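Local coordinates for beta-agarase D (Zobellia galactanivorans, PDB 4ASM), which hydrolyses the beta-1,4-galactosidic linkages of agarose at random with retention of anomeric configuration, the chain here being its GH16 catalytic domain, at residues S177-V189 against D198-K210. Residues are numbered along the deposited sequence; the frame is centred on the assembly and turned at random.
Sequences SYFASKIHLSHHV and DYQPADLNSWWGK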
ATOM      1  N   SER A 177      16.472   4.311  -9.429  1.00  8.75           N
ATOM      2  CA  SER A 177      16.459   5.735  -9.067  1.00  8.71           C
ATOM      3  C   SER A 177      15.173   6.506  -9.403  1.00  8.82           C
ATOM      4  O   SER A 177      14.790   7.411  -8.661  1.00 10.00           O
ATOM      5  CB  SER A 177      17.702   6.453  -9.622  1.00  9.38           C
ATOM      6  OG  SER A 177      17.653   6.582 -11.034  1.00 11.36           O
ATOM      7  N   TYR A 178      14.503   6.161 -10.506  1.00  8.37           N
ATOM      8  CA  TYR A 178      13.298   6.896 -10.910  1.00  9.79           C
ATOM      9  C   TYR A 178      12.194   6.670  -9.893  1.00  9.82           C
ATOM     10  O   TYR A 178      11.442   7.608  -9.573  1.00 12.34           O
ATOM     11  CB  TYR A 178      12.845   6.427 -12.281  1.00 10.85           C
ATOM     12  CG  TYR A 178      11.619   7.108 -12.846  1.00 12.50           C
ATOM     13  CD1 TYR A 178      10.330   6.667 -12.524  1.00 13.10           C
ATOM     14  CD2 TYR A 178      11.751   8.146 -13.776  1.00 14.60           C
ATOM     15  CE1 TYR A 178       9.196   7.293 -13.080  1.00 12.69           C
ATOM     16  CE2 TYR A 178      10.634   8.770 -14.328  1.00 15.55           C
ATOM     17  CZ  TYR A 178       9.371   8.342 -13.974  1.00 14.39           C
ATOM     18  OH  TYR A 178       8.284   8.964 -14.540  1.00 16.80           O
ATOM     19  N   PHE A 179      12.101   5.434  -9.384  1.00  8.74           N
ATOM     20  CA  PHE A 179      11.020   5.067  -8.449  1.00  8.19           C
ATOM     21  C   PHE A 179      11.368   5.326  -7.000  1.00  8.18           C
ATOM     22  O   PHE A 179      10.469   5.570  -6.194  1.00  8.63           O
ATOM     23  CB  PHE A 179      10.567   3.617  -8.672  1.00  9.32           C
ATOM     24  CG  PHE A 179      10.039   3.395 -10.039  1.00  9.78           C
ATOM     25  CD1 PHE A 179       8.779   3.875 -10.403  1.00 10.46           C
ATOM     26  CD2 PHE A 179      10.826   2.776 -11.004  1.00 11.69           C
ATOM     27  CE1 PHE A 179       8.303   3.702 -11.711  1.00 11.64           C
ATOM     28  CE2 PHE A 179      10.354   2.601 -12.299  1.00 12.32           C
ATOM     29  CZ  PHE A 179       9.083   3.073 -12.642  1.00 11.81           C
ATOM     30  N   ALA A 180      12.659   5.299  -6.667  1.00  7.22           N
ATOM     31  CA  ALA A 180      13.085   5.425  -5.270  1.00  5.91           C
ATOM     32  C   ALA A 180      12.690   6.750  -4.618  1.00  6.33           C
ATOM     33  O   ALA A 180      12.556   6.826  -3.394  1.00  6.55           O
ATOM     34  CB  ALA A 180      14.592   5.171  -5.141  1.00  6.53           C
ATOM     35  N   SER A 181      12.538   7.795  -5.423  1.00  5.94           N
ATOM     36  CA  SER A 181      12.174   9.118  -4.922  1.00  6.15           C
ATOM     37  C   SER A 181      10.673   9.298  -4.688  1.00  6.47           C
ATOM     38  O   SER A 181      10.242  10.350  -4.231  1.00  6.87           O
ATOM     39  CB  SER A 181      12.670  10.217  -5.877  1.00  6.38           C
ATOM     40  OG  SER A 181      12.009  10.079  -7.107  1.00  9.11           O
ATOM     41  N   LYS A 182       9.873   8.263  -4.986  1.00  5.66           N
ATOM     42  CA  LYS A 182       8.416   8.407  -4.924  1.00  6.39           C
ATOM     43  C   LYS A 182       7.746   7.409  -3.975  1.00  5.49           C
ATOM     44  O   LYS A 182       8.281   6.320  -3.694  1.00  5.96           O
ATOM     45  CB  LYS A 182       7.819   8.244  -6.335  1.00  7.38           C
ATOM     46  CG  LYS A 182       8.384   9.261  -7.359  1.00  9.06           C
ATOM     47  CD  LYS A 182       8.058  10.721  -6.948  1.00 12.40           C
ATOM     48  CE  LYS A 182       8.373  11.768  -8.038  1.00 13.27           C
ATOM     49  NZ  LYS A 182       9.833  11.959  -8.198  1.00 16.19           N
ATOM     50  N   ILE A 183       6.582   7.807  -3.471  1.00  5.23           N
ATOM     51  CA  ILE A 183       5.706   6.881  -2.750  1.00  5.25           C
ATOM     52  C   ILE A 183       4.441   6.792  -3.567  1.00  5.21           C
ATOM     53  O   ILE A 183       3.827   7.809  -3.879  1.00  5.49           O
ATOM     54  CB  ILE A 183       5.368   7.341  -1.300  1.00  4.65           C
ATOM     55  CG1 ILE A 183       6.644   7.637  -0.500  1.00  6.19           C
ATOM     56  CG2 ILE A 183       4.442   6.286  -0.596  1.00  5.73           C
ATOM     57  CD1 ILE A 183       6.400   8.154   0.902  1.00  6.05           C
ATOM     58  N   HIS A 184       4.072   5.575  -3.962  1.00  4.92           N
ATOM     59  CA  HIS A 184       2.812   5.400  -4.674  1.00  4.91           C
ATOM     60  C   HIS A 184       1.640   5.447  -3.712  1.00  5.22           C
ATOM     61  O   HIS A 184       1.537   4.598  -2.822  1.00  6.51           O
ATOM     62  CB  HIS A 184       2.806   4.094  -5.473  1.00  5.39           C
ATOM     63  CG  HIS A 184       1.718   4.029  -6.503  1.00  6.94           C
ATOM     64  ND1 HIS A 184       1.133   2.840  -6.880  1.00  8.22           N
ATOM     65  CD2 HIS A 184       1.084   5.002  -7.203  1.00  8.13           C
ATOM     66  CE1 HIS A 184       0.213   3.079  -7.802  1.00  7.75           C
ATOM     67  NE2 HIS A 184       0.151   4.381  -8.003  1.00  9.60           N
ATOM     68  N   LEU A 185       0.792   6.455  -3.889  1.00  5.09           N
ATOM     69  CA  LEU A 185      -0.391   6.663  -3.042  1.00  5.39           C
ATOM     70  C   LEU A 185      -1.547   6.081  -3.850  1.00  5.85           C
ATOM     71  O   LEU A 185      -1.912   6.611  -4.912  1.00  5.94           O
ATOM     72  CB  LEU A 185      -0.606   8.145  -2.709  1.00  6.04           C
ATOM     73  CG  LEU A 185       0.628   8.815  -2.092  1.00  5.57           C
ATOM     74  CD1 LEU A 185       0.334  10.287  -1.916  1.00  6.66           C
ATOM     75  CD2 LEU A 185       0.953   8.147  -0.764  1.00  6.72           C
ATOM     76  N   SER A 186      -2.075   4.943  -3.393  1.00  6.04           N
ATOM     77  CA  SER A 186      -2.815   4.078  -4.298  1.00  6.26           C
ATOM     78  C   SER A 186      -3.979   3.328  -3.650  1.00  6.03           C
ATOM     79  O   SER A 186      -4.191   3.371  -2.441  1.00  6.02           O
ATOM     80  CB  SER A 186      -1.817   3.094  -4.922  1.00  6.88           C
ATOM     81  OG  SER A 186      -2.342   2.389  -6.044  1.00  7.64           O
ATOM     82  N   HIS A 187      -4.725   2.645  -4.510  1.00  5.67           N
ATOM     83  CA  HIS A 187      -5.791   1.735  -4.103  1.00  5.49           C
ATOM     84  C   HIS A 187      -5.977   0.820  -5.290  1.00  5.40           C
ATOM     85  O   HIS A 187      -5.396   1.046  -6.335  1.00  5.64           O
ATOM     86  CB  HIS A 187      -7.088   2.496  -3.762  1.00  5.66           C
ATOM     87  CG  HIS A 187      -7.843   2.981  -4.963  1.00  5.53           C
ATOM     88  ND1 HIS A 187      -7.662   4.239  -5.500  1.00  5.67           N
ATOM     89  CD2 HIS A 187      -8.786   2.375  -5.729  1.00  6.57           C
ATOM     90  CE1 HIS A 187      -8.470   4.390  -6.538  1.00  5.80           C
ATOM     91  NE2 HIS A 187      -9.172   3.278  -6.695  1.00  5.81           N
ATOM     92  N   HIS A 188      -6.763  -0.244  -5.131  1.00  5.55           N
ATOM     93  CA  HIS A 188      -7.106  -1.050  -6.294  1.00  5.71           C
ATOM     94  C   HIS A 188      -8.566  -1.429  -6.208  1.00  5.89           C
ATOM     95  O   HIS A 188      -9.107  -1.619  -5.124  1.00  5.49           O
ATOM     96  CB  HIS A 188      -6.320  -2.364  -6.319  1.00  6.15           C
ATOM     97  CG  HIS A 188      -4.893  -2.261  -6.773  1.00  5.56           C
ATOM     98  ND1 HIS A 188      -3.884  -1.707  -6.007  1.00  8.85           N
ATOM     99  CD2 HIS A 188      -4.295  -2.750  -7.882  1.00  3.65           C
ATOM    100  CE1 HIS A 188      -2.733  -1.822  -6.654  1.00  5.37           C
ATOM    101  NE2 HIS A 188      -2.956  -2.455  -7.792  1.00  9.58           N
ATOM    102  N   VAL A 189      -9.176  -1.590  -7.381  1.00  5.75           N
ATOM    103  CA  VAL A 189     -10.440  -2.313  -7.498  1.00  6.28           C
ATOM    104  C   VAL A 189     -10.254  -3.433  -8.523  1.00  6.61           C
ATOM    105  O   VAL A 189      -9.554  -3.257  -9.524  1.00  7.16           O
ATOM    106  CB  VAL A 189     -11.675  -1.388  -7.825  1.00  6.08           C
ATOM    107  CG1 VAL A 189     -11.915  -0.401  -6.683  1.00  6.65           C
ATOM    108  CG2 VAL A 189     -11.544  -0.666  -9.189  1.00  6.83           C
ATOM    109  N   ASP A 198      -7.835  -5.347 -13.144  1.00  9.57           N
ATOM    110  CA  ASP A 198      -7.205  -4.640 -12.029  1.00  9.05           C
ATOM    111  C   ASP A 198      -7.082  -3.162 -12.388  1.00  8.69           C
ATOM    112  O   ASP A 198      -6.510  -2.822 -13.414  1.00  9.45           O
ATOM    113  CB  ASP A 198      -5.825  -5.267 -11.801  1.00  9.16           C
ATOM    114  CG  ASP A 198      -5.038  -4.615 -10.667  1.00  9.71           C
ATOM    115  OD1 ASP A 198      -5.571  -3.744  -9.960  1.00 10.27           O
ATOM    116  OD2 ASP A 198      -3.865  -4.991 -10.488  1.00 12.43           O
ATOM    117  N   TYR A 199      -7.667  -2.301 -11.562  1.00  7.55           N
ATOM    118  CA  TYR A 199      -7.455  -0.853 -11.674  1.00  7.12           C
ATOM    119  C   TYR A 199      -6.752  -0.284 -10.434  1.00  6.96           C
ATOM    120  O   TYR A 199      -7.104  -0.618  -9.315  1.00  6.60           O
ATOM    121  CB  TYR A 199      -8.780  -0.114 -11.851  1.00  7.52           C
ATOM    122  CG  TYR A 199      -8.548   1.374 -11.880  1.00  6.61           C
ATOM    123  CD1 TYR A 199      -8.058   1.978 -13.031  1.00  7.85           C
ATOM    124  CD2 TYR A 199      -8.763   2.159 -10.747  1.00  7.85           C
ATOM    125  CE1 TYR A 199      -7.788   3.348 -13.077  1.00  9.21           C
ATOM    126  CE2 TYR A 199      -8.502   3.542 -10.767  1.00  7.10           C
ATOM    127  CZ  TYR A 199      -8.015   4.118 -11.944  1.00  8.04           C
ATOM    128  OH  TYR A 199      -7.771   5.473 -12.003  1.00  7.81           O
ATOM    129  N   GLN A 200      -5.777   0.588 -10.673  1.00  6.84           N
ATOM    130  CA  GLN A 200      -5.123   1.386  -9.641  1.00  6.20           C
ATOM    131  C   GLN A 200      -4.794   2.773 -10.221  1.00  6.27           C
ATOM    132  O   GLN A 200      -4.695   2.936 -11.446  1.00  7.30           O
ATOM    133  CB  GLN A 200      -3.842   0.712  -9.178  1.00  6.39           C
ATOM    134  CG  GLN A 200      -2.770   0.675 -10.270  1.00  6.42           C
ATOM    135  CD  GLN A 200      -1.562  -0.121  -9.856  1.00  8.76           C
ATOM    136  OE1 GLN A 200      -1.243  -1.174 -10.427  1.00 14.30           O
ATOM    137  NE2 GLN A 200      -0.916   0.339  -8.825  1.00  6.72           N
ATOM    138  N   PRO A 201      -4.635   3.775  -9.346  1.00  6.45           N
ATOM    139  CA  PRO A 201      -4.239   5.096  -9.838  1.00  6.44           C
ATOM    140  C   PRO A 201      -2.931   5.068 -10.605  1.00  5.82           C
ATOM    141  O   PRO A 201      -1.931   4.493 -10.155  1.00  6.45           O
ATOM    142  CB  PRO A 201      -4.110   5.932  -8.566  1.00  6.45           C
ATOM    143  CG  PRO A 201      -5.079   5.243  -7.600  1.00  6.66           C
ATOM    144  CD  PRO A 201      -4.883   3.772  -7.894  1.00  6.82           C
ATOM    145  N   ALA A 202      -2.977   5.698 -11.780  1.00  6.13           N
ATOM    146  CA  ALA A 202      -1.839   5.780 -12.685  1.00  5.69           C
ATOM    147  C   ALA A 202      -1.585   7.220 -13.145  1.00  5.47           C
ATOM    148  O   ALA A 202      -0.875   7.439 -14.127  1.00  6.49           O
ATOM    149  CB  ALA A 202      -2.053   4.867 -13.889  1.00  6.06           C
ATOM    150  N   ASP A 203      -2.184   8.195 -12.461  1.00  5.24           N
ATOM    151  CA  ASP A 203      -1.834   9.587 -12.720  1.00  5.68           C
ATOM    152  C   ASP A 203      -0.425   9.849 -12.204  1.00  6.28           C
ATOM    153  O   ASP A 203       0.021   9.247 -11.203  1.00  6.16           O
ATOM    154  CB  ASP A 203      -2.855  10.600 -12.157  1.00  5.46           C
ATOM    155  CG  ASP A 203      -3.093  10.476 -10.660  1.00  6.10           C
ATOM    156  OD1 ASP A 203      -3.491   9.375 -10.197  1.00  6.19           O
ATOM    157  OD2 ASP A 203      -2.948  11.501  -9.959  1.00  6.48           O
ATOM    158  N   LEU A 204       0.273  10.758 -12.880  1.00  6.61           N
ATOM    159  CA  LEU A 204       1.613  11.163 -12.459  1.00  7.74           C
ATOM    160  C   LEU A 204       1.638  11.532 -10.963  1.00  6.82           C
ATOM    161  O   LEU A 204       2.548  11.124 -10.213  1.00  7.33           O
ATOM    162  CB  LEU A 204       2.098  12.331 -13.321  1.00  8.81           C
ATOM    163  CG  LEU A 204       3.426  12.977 -12.898  1.00 11.71           C
ATOM    164  CD1 LEU A 204       4.606  12.073 -13.184  1.00 15.12           C
ATOM    165  CD2 LEU A 204       3.573  14.362 -13.574  1.00 15.33           C
ATOM    166  N   ASN A 205       0.633  12.280 -10.518  1.00  6.23           N
ATOM    167  CA  ASN A 205       0.610  12.767  -9.133  1.00  6.40           C
ATOM    168  C   ASN A 205       0.439  11.655  -8.085  1.00  6.67           C
ATOM    169  O   ASN A 205       0.700  11.887  -6.905  1.00  7.28           O
ATOM    170  CB  ASN A 205      -0.461  13.845  -8.956  1.00  6.84           C
ATOM    171  CG  ASN A 205      -0.050  15.192  -9.546  1.00  7.88           C
ATOM    172  OD1 ASN A 205       1.095  15.402  -9.989  1.00  9.53           O
ATOM    173  ND2 ASN A 205      -1.001  16.140  -9.539  1.00  7.89           N
ATOM    174  N   SER A 206       0.039  10.450  -8.514  1.00  6.56           N
ATOM    175  CA  SER A 206      -0.084   9.358  -7.541  1.00  6.36           C
ATOM    176  C   SER A 206       1.277   8.844  -7.096  1.00  7.09           C
ATOM    177  O   SER A 206       1.384   8.122  -6.104  1.00  6.46           O
ATOM    178  CB  SER A 206      -0.948   8.200  -8.070  1.00  6.90           C
ATOM    179  OG  SER A 206      -0.287   7.447  -9.064  1.00  7.41           O
ATOM    180  N   TRP A 207       2.309   9.185  -7.860  1.00  6.10           N
ATOM    181  CA  TRP A 207       3.689   8.870  -7.491  1.00  7.33           C
ATOM    182  C   TRP A 207       4.213  10.120  -6.778  1.00  7.91           C
ATOM    183  O   TRP A 207       4.749  11.049  -7.402  1.00  9.50           O
ATOM    184  CB  TRP A 207       4.488   8.450  -8.728  1.00  8.12           C
ATOM    185  CG  TRP A 207       3.974   7.148  -9.250  1.00  8.23           C
ATOM    186  CD1 TRP A 207       2.931   6.960 -10.140  1.00  9.93           C
ATOM    187  CD2 TRP A 207       4.427   5.839  -8.886  1.00  8.53           C
ATOM    188  NE1 TRP A 207       2.728   5.620 -10.348  1.00  9.30           N
ATOM    189  CE2 TRP A 207       3.626   4.908  -9.595  1.00  7.72           C
ATOM    190  CE3 TRP A 207       5.441   5.357  -8.035  1.00  6.74           C
ATOM    191  CZ2 TRP A 207       3.805   3.523  -9.490  1.00  9.17           C
ATOM    192  CZ3 TRP A 207       5.621   3.963  -7.929  1.00  9.29           C
ATOM    193  CH2 TRP A 207       4.804   3.072  -8.660  1.00  8.67           C
ATOM    194  N   TRP A 208       3.992  10.163  -5.469  1.00  7.14           N
ATOM    195  CA  TRP A 208       4.177  11.369  -4.697  1.00  7.13           C
ATOM    196  C   TRP A 208       5.622  11.537  -4.241  1.00  6.83           C
ATOM    197  O   TRP A 208       6.295  10.579  -3.843  1.00  6.48           O
ATOM    198  CB  TRP A 208       3.222  11.349  -3.491  1.00  6.33           C
ATOM    199  CG  TRP A 208       3.434  12.529  -2.633  1.00  7.11           C
ATOM    200  CD1 TRP A 208       2.940  13.785  -2.828  1.00  7.19           C
ATOM    201  CD2 TRP A 208       4.276  12.590  -1.485  1.00  6.46           C
ATOM    202  NE1 TRP A 208       3.411  14.627  -1.841  1.00  6.71           N
ATOM    203  CE2 TRP A 208       4.232  13.921  -1.004  1.00  7.17           C
ATOM    204  CE3 TRP A 208       5.058  11.643  -0.798  1.00  7.47           C
ATOM    205  CZ2 TRP A 208       4.946  14.334   0.129  1.00  6.14           C
ATOM    206  CZ3 TRP A 208       5.765  12.053   0.327  1.00  6.71           C
ATOM    207  CH2 TRP A 208       5.708  13.390   0.775  1.00  7.34           C
ATOM    208  N   GLY A 209       6.114  12.770  -4.280  1.00  7.50           N
ATOM    209  CA  GLY A 209       7.462  13.046  -3.813  1.00  8.83           C
ATOM    210  C   GLY A 209       7.575  14.449  -3.229  1.00  8.49           C
ATOM    211  O   GLY A 209       6.581  15.180  -3.114  1.00  8.22           O
ATOM    212  N   LYS A 210       8.799  14.808  -2.842  1.00  8.60           N
ATOM    213  CA  LYS A 210       9.070  16.048  -2.133  1.00  8.95           C
ATOM    214  C   LYS A 210      10.441  16.524  -2.542  1.00  8.38           C
ATOM    215  O   LYS A 210      11.378  15.745  -2.545  1.00  7.72           O
ATOM    216  CB  LYS A 210       9.063  15.731  -0.641  1.00 10.41           C
ATOM    217  CG  LYS A 210       9.164  16.883   0.290  1.00 14.73           C
ATOM    218  CD  LYS A 210       8.914  16.354   1.696  1.00 18.22           C
ATOM    219  CE  LYS A 210       9.517  17.246   2.738  1.00 22.08           C
ATOM    220  NZ  LYS A 210       9.780  16.462   3.991  1.00 24.47           N
TER
HETATM  221  O   HOH W   1      10.925  12.878  -3.628  1.00 10.42           O
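The imidazole NE2 of His184 is directed at two groups of the 198-210 segment: it donates to Pro201 O at 3.0 Å, with that oxygen almost in the ring plane, and more weakly to Ser206 OG at 3.3 Å. Ser206 OG in turn gives its proton to Asp203 O. The other ring nitrogen, ND1, bonds to Glu165, the probable proton donor, so both ring nitrogens are engaged and the rotation of the imidazole is fixed. With CG swung away from the backbone N (chi1 -164°), the imidazole lies flat over the six-membered ring of Trp207 in an offset stack, centroids 4.1 Å apart and planes at 7°; Ser186 CB rests near the rim of the opposite face. Phe179 brings its edge toward the indole of Trp207, planes at 62°, completing an aromatic cluster. His184 and Trp207 sit opposite each other as a non-hydrogen-bonded pair on antiparallel strands of the GH16 beta-sandwich: 183-191 runs beside 159-166, which carries the probable catalytic pair Glu160 and Glu165, and pairs on its other edge with both 207-208 and 197-199. Ile183 and Trp208 form a hydrogen-bonded pair, and two residues on, Leu185 N reaches Ser206 O at 2.8 Å. On the face that carries Ile183 and Trp208, CB of Trp208 is met by Leu185 CD1 at 3.5 Å. Farther along, where Val189 and Tyr199 exchange backbone bonds, Gln200 CB sits over the centre of the His188 ring, 3.6 Å from its centroid. Pro201 CD lies over a face of His187, whose NE2 bonds to Ile303 O.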